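Local structure of epoxyqueuosine reductase (Streptococcus thermophilus, 5D6S) at residues 64-76 with 231-243. The protein is an epoxyqueuosine reductase of the QueG family, an iron-sulfur protein that holds cobalamin together with two 4Fe-4S clusters. Numbering follows the deposited sequence.
Sequences GVEEGRTTGFEHK and TMNARRCLSFQTQ. With SF4 (iron/sulfur cluster), chain G.
One part of the cobalamin pocket's wall is built where the loop after helix 55-67 meets the 4Fe-4S double cluster binding domain: T71 and F73 pack on A234 and F240, near M232, while R69 and R235 join the segments beside the pocket. R69 bonds twice: its backbone O accepts from A234 N at 3.0 Å, and its NE donates to M232 O (3.1 Å, N-H...O 166°), straight at the hydrogen but from above the carbonyl plane. NH1 of the same guanidinium is paired in a salt bridge with E67 OE1. R235 reaches back with NH1, donating at 3.0 Å to T70 O on an in-plane lone pair and, more weakly, to T71 O. The intervening ST turn, F73 N to T71 OG1 (2.9 Å), is braced by E74, whose OE2 accepts from both T71 N and T71 OG1. A T71 chi1 of 61° sets OG1 between backbone N and carbonyl carbon, within reach of F73 N, and turns CG2 to A234 CB (3.5 Å), while T71 CA sits over one face of F240. F240 and F73 form an offset edge-to-face pair, the F240 edge toward the F73 face, planes at 61°, centroids 5.6 Å apart. Next along the chain from the 3-10 segment 234-236, C237 SG binds FE1 of one of the two iron-sulfur clusters at 2.1 Å.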
ATOM      1  N   GLY A  64      14.493 -10.898   8.958  1.00 75.34           N
ATOM      2  CA  GLY A  64      14.017  -9.565   8.542  1.00 69.73           C
ATOM      3  C   GLY A  64      14.138  -8.555   9.675  1.00 64.73           C
ATOM      4  O   GLY A  64      14.762  -7.499   9.532  1.00 54.62           O
ATOM      5  N   VAL A  65      13.584  -8.914  10.823  1.00 61.09           N
ATOM      6  CA  VAL A  65      13.710  -8.081  12.010  1.00 60.90           C
ATOM      7  C   VAL A  65      15.153  -7.840  12.445  1.00 60.62           C
ATOM      8  O   VAL A  65      15.528  -6.711  12.734  1.00 67.76           O
ATOM      9  CB  VAL A  65      12.941  -8.669  13.197  1.00 58.12           C
ATOM     10  CG1 VAL A  65      13.290  -7.937  14.493  1.00 51.98           C
ATOM     11  CG2 VAL A  65      11.445  -8.592  12.918  1.00 61.99           C
ATOM     12  N   GLU A  66      15.965  -8.876  12.462  1.00 60.72           N
ATOM     13  CA  GLU A  66      17.334  -8.718  12.933  1.00 71.00           C
ATOM     14  C   GLU A  66      18.179  -7.886  11.950  1.00 64.45           C
ATOM     15  O   GLU A  66      18.986  -7.055  12.366  1.00 64.29           O
ATOM     16  CB  GLU A  66      17.961 -10.091  13.203  1.00 73.98           C
ATOM     17  CG  GLU A  66      18.782 -10.167  14.489  1.00 75.22           C
ATOM     18  CD  GLU A  66      20.228  -9.738  14.302  1.00 89.35           C
ATOM     19  OE1 GLU A  66      20.777  -9.910  13.185  1.00 98.61           O
ATOM     20  OE2 GLU A  66      20.830  -9.241  15.281  1.00 95.89           O
ATOM     21  N   GLU A  67      17.960  -8.077  10.653  1.00 66.10           N
ATOM     22  CA  GLU A  67      18.664  -7.300   9.622  1.00 66.31           C
ATOM     23  C   GLU A  67      18.090  -5.894   9.352  1.00 62.14           C
ATOM     24  O   GLU A  67      18.632  -5.156   8.541  1.00 68.29           O
ATOM     25  CB  GLU A  67      18.678  -8.078   8.306  1.00 68.22           C
ATOM     26  CG  GLU A  67      19.438  -9.396   8.399  1.00 74.63           C
ATOM     27  CD  GLU A  67      19.700 -10.035   7.044  1.00 77.40           C
ATOM     28  OE1 GLU A  67      18.855  -9.922   6.127  1.00 74.15           O
ATOM     29  OE2 GLU A  67      20.785 -10.628   6.890  1.00 85.25           O
ATOM     30  N   GLY A  68      16.990  -5.546  10.012  1.00 51.94           N
ATOM     31  CA  GLY A  68      16.403  -4.213   9.931  1.00 54.34           C
ATOM     32  C   GLY A  68      15.668  -3.917   8.644  1.00 55.24           C
ATOM     33  O   GLY A  68      15.593  -2.776   8.227  1.00 60.57           O
ATOM     34  N   ARG A  69      15.118  -4.952   8.025  1.00 57.09           N
ATOM     35  CA  ARG A  69      14.452  -4.836   6.736  1.00 61.25           C
ATOM     36  C   ARG A  69      12.918  -4.755   6.897  1.00 58.37           C
ATOM     37  O   ARG A  69      12.161  -4.699   5.917  1.00 64.77           O
ATOM     38  CB  ARG A  69      14.836  -6.021   5.824  1.00 61.32           C
ATOM     39  CG  ARG A  69      16.331  -6.145   5.526  1.00 65.00           C
ATOM     40  CD  ARG A  69      16.695  -7.362   4.662  1.00 64.27           C
ATOM     41  NE  ARG A  69      15.572  -8.291   4.509  1.00 66.32           N
ATOM     42  CZ  ARG A  69      15.424  -9.471   5.110  1.00 61.50           C
ATOM     43  NH1 ARG A  69      16.335  -9.967   5.931  1.00 69.99           N
ATOM     44  NH2 ARG A  69      14.332 -10.163   4.882  1.00 66.89           N
ATOM     45  N   THR A  70      12.483  -4.711   8.140  1.00 58.58           N
ATOM     46  CA  THR A  70      11.079  -4.633   8.495  1.00 58.54           C
ATOM     47  C   THR A  70      10.586  -3.159   8.572  1.00 55.97           C
ATOM     48  O   THR A  70      11.340  -2.259   8.948  1.00 49.96           O
ATOM     49  CB  THR A  70      10.841  -5.316   9.850  1.00 60.80           C
ATOM     50  OG1 THR A  70       9.488  -5.100  10.244  1.00 82.84           O
ATOM     51  CG2 THR A  70      11.734  -4.729  10.957  1.00 61.85           C
ATOM     52  N   THR A  71       9.313  -2.926   8.234  1.00 51.23           N
ATOM     53  CA  THR A  71       8.736  -1.557   8.228  1.00 48.44           C
ATOM     54  C   THR A  71       8.329  -1.037   9.587  1.00 51.86           C
ATOM     55  O   THR A  71       8.335   0.173   9.807  1.00 66.01           O
ATOM     56  CB  THR A  71       7.443  -1.436   7.395  1.00 39.09           C
ATOM     57  OG1 THR A  71       6.441  -2.297   7.943  1.00 39.63           O
ATOM     58  CG2 THR A  71       7.696  -1.800   5.997  1.00 44.96           C
ATOM     59  N   GLY A  72       7.882  -1.933  10.454  1.00 47.99           N
ATOM     60  CA  GLY A  72       7.228  -1.549  11.696  1.00 50.09           C
ATOM     61  C   GLY A  72       5.728  -1.730  11.655  1.00 51.45           C
ATOM     62  O   GLY A  72       5.065  -1.585  12.669  1.00 58.35           O
ATOM     63  N   PHE A  73       5.170  -2.040  10.490  1.00 58.62           N
ATOM     64  CA  PHE A  73       3.709  -2.217  10.365  1.00 57.00           C
ATOM     65  C   PHE A  73       3.323  -3.645  10.640  1.00 57.10           C
ATOM     66  O   PHE A  73       2.143  -3.975  10.729  1.00 57.71           O
ATOM     67  CB  PHE A  73       3.212  -1.856   8.962  1.00 56.15           C
ATOM     68  CG  PHE A  73       3.521  -0.458   8.534  1.00 58.95           C
ATOM     69  CD1 PHE A  73       3.831   0.526   9.446  1.00 59.76           C
ATOM     70  CD2 PHE A  73       3.474  -0.120   7.183  1.00 62.67           C
ATOM     71  CE1 PHE A  73       4.100   1.820   9.027  1.00 68.62           C
ATOM     72  CE2 PHE A  73       3.731   1.171   6.758  1.00 65.48           C
ATOM     73  CZ  PHE A  73       4.044   2.142   7.687  1.00 70.93           C
ATOM     74  N   GLU A  74       4.330  -4.498  10.721  1.00 61.82           N
ATOM     75  CA  GLU A  74       4.110  -5.920  10.837  1.00 62.16           C
ATOM     76  C   GLU A  74       3.736  -6.229  12.268  1.00 66.25           C
ATOM     77  O   GLU A  74       4.158  -5.556  13.210  1.00 60.90           O
ATOM     78  CB  GLU A  74       5.374  -6.699  10.485  1.00 61.14           C
ATOM     79  CG  GLU A  74       5.906  -6.434   9.091  1.00 64.52           C
ATOM     80  CD  GLU A  74       6.812  -5.219   9.005  1.00 61.66           C
ATOM     81  OE1 GLU A  74       7.076  -4.584  10.055  1.00 66.90           O
ATOM     82  OE2 GLU A  74       7.226  -4.882   7.877  1.00 58.94           O
ATOM     83  N   HIS A  75       2.959  -7.282  12.420  1.00 68.26           N
ATOM     84  CA  HIS A  75       2.634  -7.804  13.736  1.00 69.87           C
ATOM     85  C   HIS A  75       3.928  -8.195  14.443  1.00 65.17           C
ATOM     86  O   HIS A  75       4.792  -8.784  13.833  1.00 64.40           O
ATOM     87  CB  HIS A  75       1.713  -9.000  13.564  1.00 63.43           C
ATOM     88  CG  HIS A  75       1.034  -9.405  14.809  1.00 58.57           C
ATOM     89  ND1 HIS A  75       1.559 -10.355  15.646  1.00 59.14           N
ATOM     90  CD2 HIS A  75      -0.107  -8.968  15.385  1.00 58.74           C
ATOM     91  CE1 HIS A  75       0.769 -10.495  16.689  1.00 58.99           C
ATOM     92  NE2 HIS A  75      -0.252  -9.668  16.553  1.00 59.41           N
ATOM     93  N   LYS A  76       4.084  -7.820  15.709  1.00 69.47           N
ATOM     94  CA  LYS A  76       5.411  -7.838  16.332  1.00 68.77           C
ATOM     95  C   LYS A  76       5.766  -9.207  16.934  1.00 68.81           C
ATOM     96  O   LYS A  76       6.908  -9.661  16.860  1.00 62.96           O
ATOM     97  CB  LYS A  76       5.543  -6.710  17.364  1.00 70.16           C
ATOM     98  CG  LYS A  76       5.438  -5.331  16.719  1.00 81.48           C
ATOM     99  CD  LYS A  76       6.350  -4.261  17.326  1.00 92.07           C
ATOM    100  CE  LYS A  76       7.001  -3.388  16.252  1.00 93.13           C
ATOM    101  NZ  LYS A  76       6.047  -2.789  15.274  1.00 92.32           N
ATOM    102  N   THR A 231      11.427 -11.729  -1.053  1.00 68.19           N
ATOM    103  CA  THR A 231      11.811 -11.089   0.193  1.00 60.91           C
ATOM    104  C   THR A 231      12.394  -9.723  -0.139  1.00 65.39           C
ATOM    105  O   THR A 231      12.709  -9.450  -1.306  1.00 67.51           O
ATOM    106  CB  THR A 231      12.744 -12.034   0.966  1.00 59.86           C
ATOM    107  OG1 THR A 231      12.069 -12.433   2.164  1.00 69.09           O
ATOM    108  CG2 THR A 231      14.116 -11.452   1.311  1.00 52.72           C
ATOM    109  N   MET A 232      12.518  -8.856   0.864  1.00 71.23           N
ATOM    110  CA  MET A 232      12.604  -7.408   0.614  1.00 68.12           C
ATOM    111  C   MET A 232      13.359  -6.634   1.687  1.00 58.00           C
ATOM    112  O   MET A 232      13.294  -6.995   2.852  1.00 59.82           O
ATOM    113  CB  MET A 232      11.160  -6.904   0.536  1.00 66.11           C
ATOM    114  CG  MET A 232      10.977  -5.412   0.518  1.00 69.00           C
ATOM    115  SD  MET A 232       9.223  -5.024   0.665  1.00 71.87           S
ATOM    116  CE  MET A 232       8.699  -5.016  -1.050  1.00 57.35           C
ATOM    117  N   ASN A 233      14.077  -5.578   1.304  1.00 54.37           N
ATOM    118  CA  ASN A 233      14.399  -4.504   2.284  1.00 58.15           C
ATOM    119  C   ASN A 233      13.292  -3.437   2.325  1.00 54.00           C
ATOM    120  O   ASN A 233      13.342  -2.479   1.578  1.00 50.83           O
ATOM    121  CB  ASN A 233      15.721  -3.824   1.995  1.00 62.03           C
ATOM    122  CG  ASN A 233      16.112  -2.843   3.093  1.00 63.36           C
ATOM    123  OD1 ASN A 233      17.231  -2.342   3.130  1.00 68.50           O
ATOM    124  ND2 ASN A 233      15.229  -2.633   4.037  1.00 55.80           N
ATOM    125  N   ALA A 234      12.266  -3.645   3.155  1.00 49.02           N
ATOM    126  CA  ALA A 234      11.004  -2.895   3.041  1.00 50.79           C
ATOM    127  C   ALA A 234      11.170  -1.410   3.346  1.00 49.38           C
ATOM    128  O   ALA A 234      10.432  -0.551   2.872  1.00 50.96           O
ATOM    129  CB  ALA A 234       9.970  -3.507   3.967  1.00 53.76           C
ATOM    130  N   ARG A 235      12.085  -1.164   4.257  1.00 49.61           N
ATOM    131  CA  ARG A 235      12.685   0.097   4.516  1.00 47.56           C
ATOM    132  C   ARG A 235      12.972   0.902   3.231  1.00 50.30           C
ATOM    133  O   ARG A 235      12.940   2.126   3.282  1.00 55.16           O
ATOM    134  CB  ARG A 235      14.000  -0.229   5.202  1.00 57.49           C
ATOM    135  CG  ARG A 235      14.299   0.403   6.543  1.00 58.48           C
ATOM    136  CD  ARG A 235      13.345   0.025   7.652  1.00 52.10           C
ATOM    137  NE  ARG A 235      13.094   1.285   8.340  1.00 58.17           N
ATOM    138  CZ  ARG A 235      12.029   1.590   9.075  1.00 51.56           C
ATOM    139  NH1 ARG A 235      11.067   0.722   9.314  1.00 49.09           N
ATOM    140  NH2 ARG A 235      11.947   2.801   9.570  1.00 56.06           N
ATOM    141  N   ARG A 236      13.251   0.239   2.103  1.00 44.87           N
ATOM    142  CA  ARG A 236      13.486   0.932   0.806  1.00 41.45           C
ATOM    143  C   ARG A 236      12.352   0.755  -0.208  1.00 41.66           C
ATOM    144  O   ARG A 236      12.458   1.176  -1.340  1.00 41.95           O
ATOM    145  CB  ARG A 236      14.795   0.492   0.166  1.00 40.16           C
ATOM    146  CG  ARG A 236      16.016   0.749   1.038  1.00 45.78           C
ATOM    147  CD  ARG A 236      17.342   0.292   0.419  1.00 49.16           C
ATOM    148  NE  ARG A 236      17.408   0.642  -1.003  1.00 50.41           N
ATOM    149  CZ  ARG A 236      17.699   1.850  -1.472  1.00 51.57           C
ATOM    150  NH1 ARG A 236      18.006   2.871  -0.643  1.00 55.43           N
ATOM    151  NH2 ARG A 236      17.691   2.048  -2.774  1.00 46.87           N
ATOM    152  N   CYS A 237      11.261   0.132   0.187  1.00 46.98           N
ATOM    153  CA  CYS A 237      10.089   0.137  -0.679  1.00 54.23           C
ATOM    154  C   CYS A 237       9.493   1.556  -0.715  1.00 55.28           C
ATOM    155  O   CYS A 237       9.304   2.185   0.322  1.00 55.96           O
ATOM    156  CB  CYS A 237       8.998  -0.846  -0.219  1.00 51.01           C
ATOM    157  SG  CYS A 237       7.748  -1.083  -1.524  1.00 57.49           S
ATOM    158  N   LEU A 238       9.185   2.041  -1.906  1.00 51.97           N
ATOM    159  CA  LEU A 238       8.509   3.316  -2.045  1.00 52.55           C
ATOM    160  C   LEU A 238       7.115   3.266  -1.469  1.00 55.16           C
ATOM    161  O   LEU A 238       6.575   4.303  -1.078  1.00 54.37           O
ATOM    162  CB  LEU A 238       8.427   3.720  -3.511  1.00 52.96           C
ATOM    163  CG  LEU A 238       9.754   4.000  -4.227  1.00 52.46           C
ATOM    164  CD1 LEU A 238       9.441   4.466  -5.633  1.00 53.80           C
ATOM    165  CD2 LEU A 238      10.596   5.024  -3.505  1.00 51.00           C
ATOM    166  N   SER A 239       6.496   2.085  -1.434  1.00 54.44           N
ATOM    167  CA  SER A 239       5.160   1.995  -0.818  1.00 55.39           C
ATOM    168  C   SER A 239       5.256   2.387   0.645  1.00 54.13           C
ATOM    169  O   SER A 239       4.379   3.062   1.201  1.00 58.01           O
ATOM    170  CB  SER A 239       4.575   0.599  -0.933  1.00 55.09           C
ATOM    171  OG  SER A 239       3.232   0.575  -0.448  1.00 55.29           O
ATOM    172  N   PHE A 240       6.361   1.976   1.263  1.00 49.94           N
ATOM    173  CA  PHE A 240       6.633   2.301   2.647  1.00 43.93           C
ATOM    174  C   PHE A 240       6.952   3.764   2.753  1.00 44.19           C
ATOM    175  O   PHE A 240       6.428   4.450   3.617  1.00 51.69           O
ATOM    176  CB  PHE A 240       7.787   1.442   3.193  1.00 44.99           C
ATOM    177  CG  PHE A 240       8.253   1.848   4.564  1.00 41.88           C
ATOM    178  CD1 PHE A 240       7.378   1.834   5.641  1.00 41.28           C
ATOM    179  CD2 PHE A 240       9.535   2.299   4.765  1.00 37.63           C
ATOM    180  CE1 PHE A 240       7.804   2.225   6.901  1.00 34.03           C
ATOM    181  CE2 PHE A 240       9.944   2.728   6.003  1.00 35.22           C
ATOM    182  CZ  PHE A 240       9.097   2.678   7.073  1.00 30.42           C
ATOM    183  N   GLN A 241       7.808   4.252   1.874  1.00 47.52           N
ATOM    184  CA  GLN A 241       8.274   5.623   1.992  1.00 46.56           C
ATOM    185  C   GLN A 241       7.102   6.599   1.923  1.00 43.55           C
ATOM    186  O   GLN A 241       7.051   7.578   2.678  1.00 51.34           O
ATOM    187  CB  GLN A 241       9.295   5.953   0.929  1.00 44.16           C
ATOM    188  CG  GLN A 241      10.673   5.373   1.186  1.00 48.29           C
ATOM    189  CD  GLN A 241      11.315   5.755   2.503  1.00 44.96           C
ATOM    190  OE1 GLN A 241      11.848   4.911   3.176  1.00 40.79           O
ATOM    191  NE2 GLN A 241      11.305   7.030   2.853  1.00 54.30           N
ATOM    192  N   THR A 242       6.135   6.305   1.086  1.00 42.74           N
ATOM    193  CA  THR A 242       4.965   7.159   0.994  1.00 49.69           C
ATOM    194  C   THR A 242       4.149   7.120   2.289  1.00 53.03           C
ATOM    195  O   THR A 242       3.404   8.042   2.568  1.00 64.20           O
ATOM    196  CB  THR A 242       4.063   6.807  -0.208  1.00 48.32           C
ATOM    197  OG1 THR A 242       3.722   5.420  -0.175  1.00 52.44           O
ATOM    198  CG2 THR A 242       4.784   7.093  -1.460  1.00 49.42           C
ATOM    199  N   GLN A 243       4.315   6.077   3.087  1.00 49.51           N
ATOM    200  CA  GLN A 243       3.558   5.915   4.321  1.00 47.36           C
ATOM    201  C   GLN A 243       4.350   6.198   5.578  1.00 47.45           C
ATOM    202  O   GLN A 243       3.757   6.354   6.643  1.00 46.39           O
ATOM    203  CB  GLN A 243       3.056   4.485   4.422  1.00 48.34           C
ATOM    204  CG  GLN A 243       1.990   4.167   3.414  1.00 53.79           C
ATOM    205  CD  GLN A 243       1.532   2.738   3.542  1.00 52.95           C
ATOM    206  OE1 GLN A 243       0.730   2.417   4.417  1.00 58.27           O
ATOM    207  NE2 GLN A 243       2.014   1.876   2.652  1.00 50.34           N
TER
HETATM  208 FE1  SF4 G 402       8.283  -1.514  -3.532  1.00 53.29          FE
HETATM  209 FE2  SF4 G 402       7.928  -0.349  -5.805  1.00 64.39          FE
HETATM  210 FE3  SF4 G 402       7.630  -2.933  -5.602  1.00 60.87          FE
HETATM  211 FE4  SF4 G 402       9.982  -1.907  -5.485  1.00 57.24          FE
HETATM  212  S1  SF4 G 402       8.660  -1.859  -7.094  1.00 59.95           S
HETATM  213  S2  SF4 G 402       9.143  -3.323  -4.203  1.00 56.03           S
HETATM  214  S3  SF4 G 402       9.502  -0.057  -4.495  1.00 57.79           S
HETATM  215  S4  SF4 G 402       6.496  -1.429  -4.657  1.00 54.43           S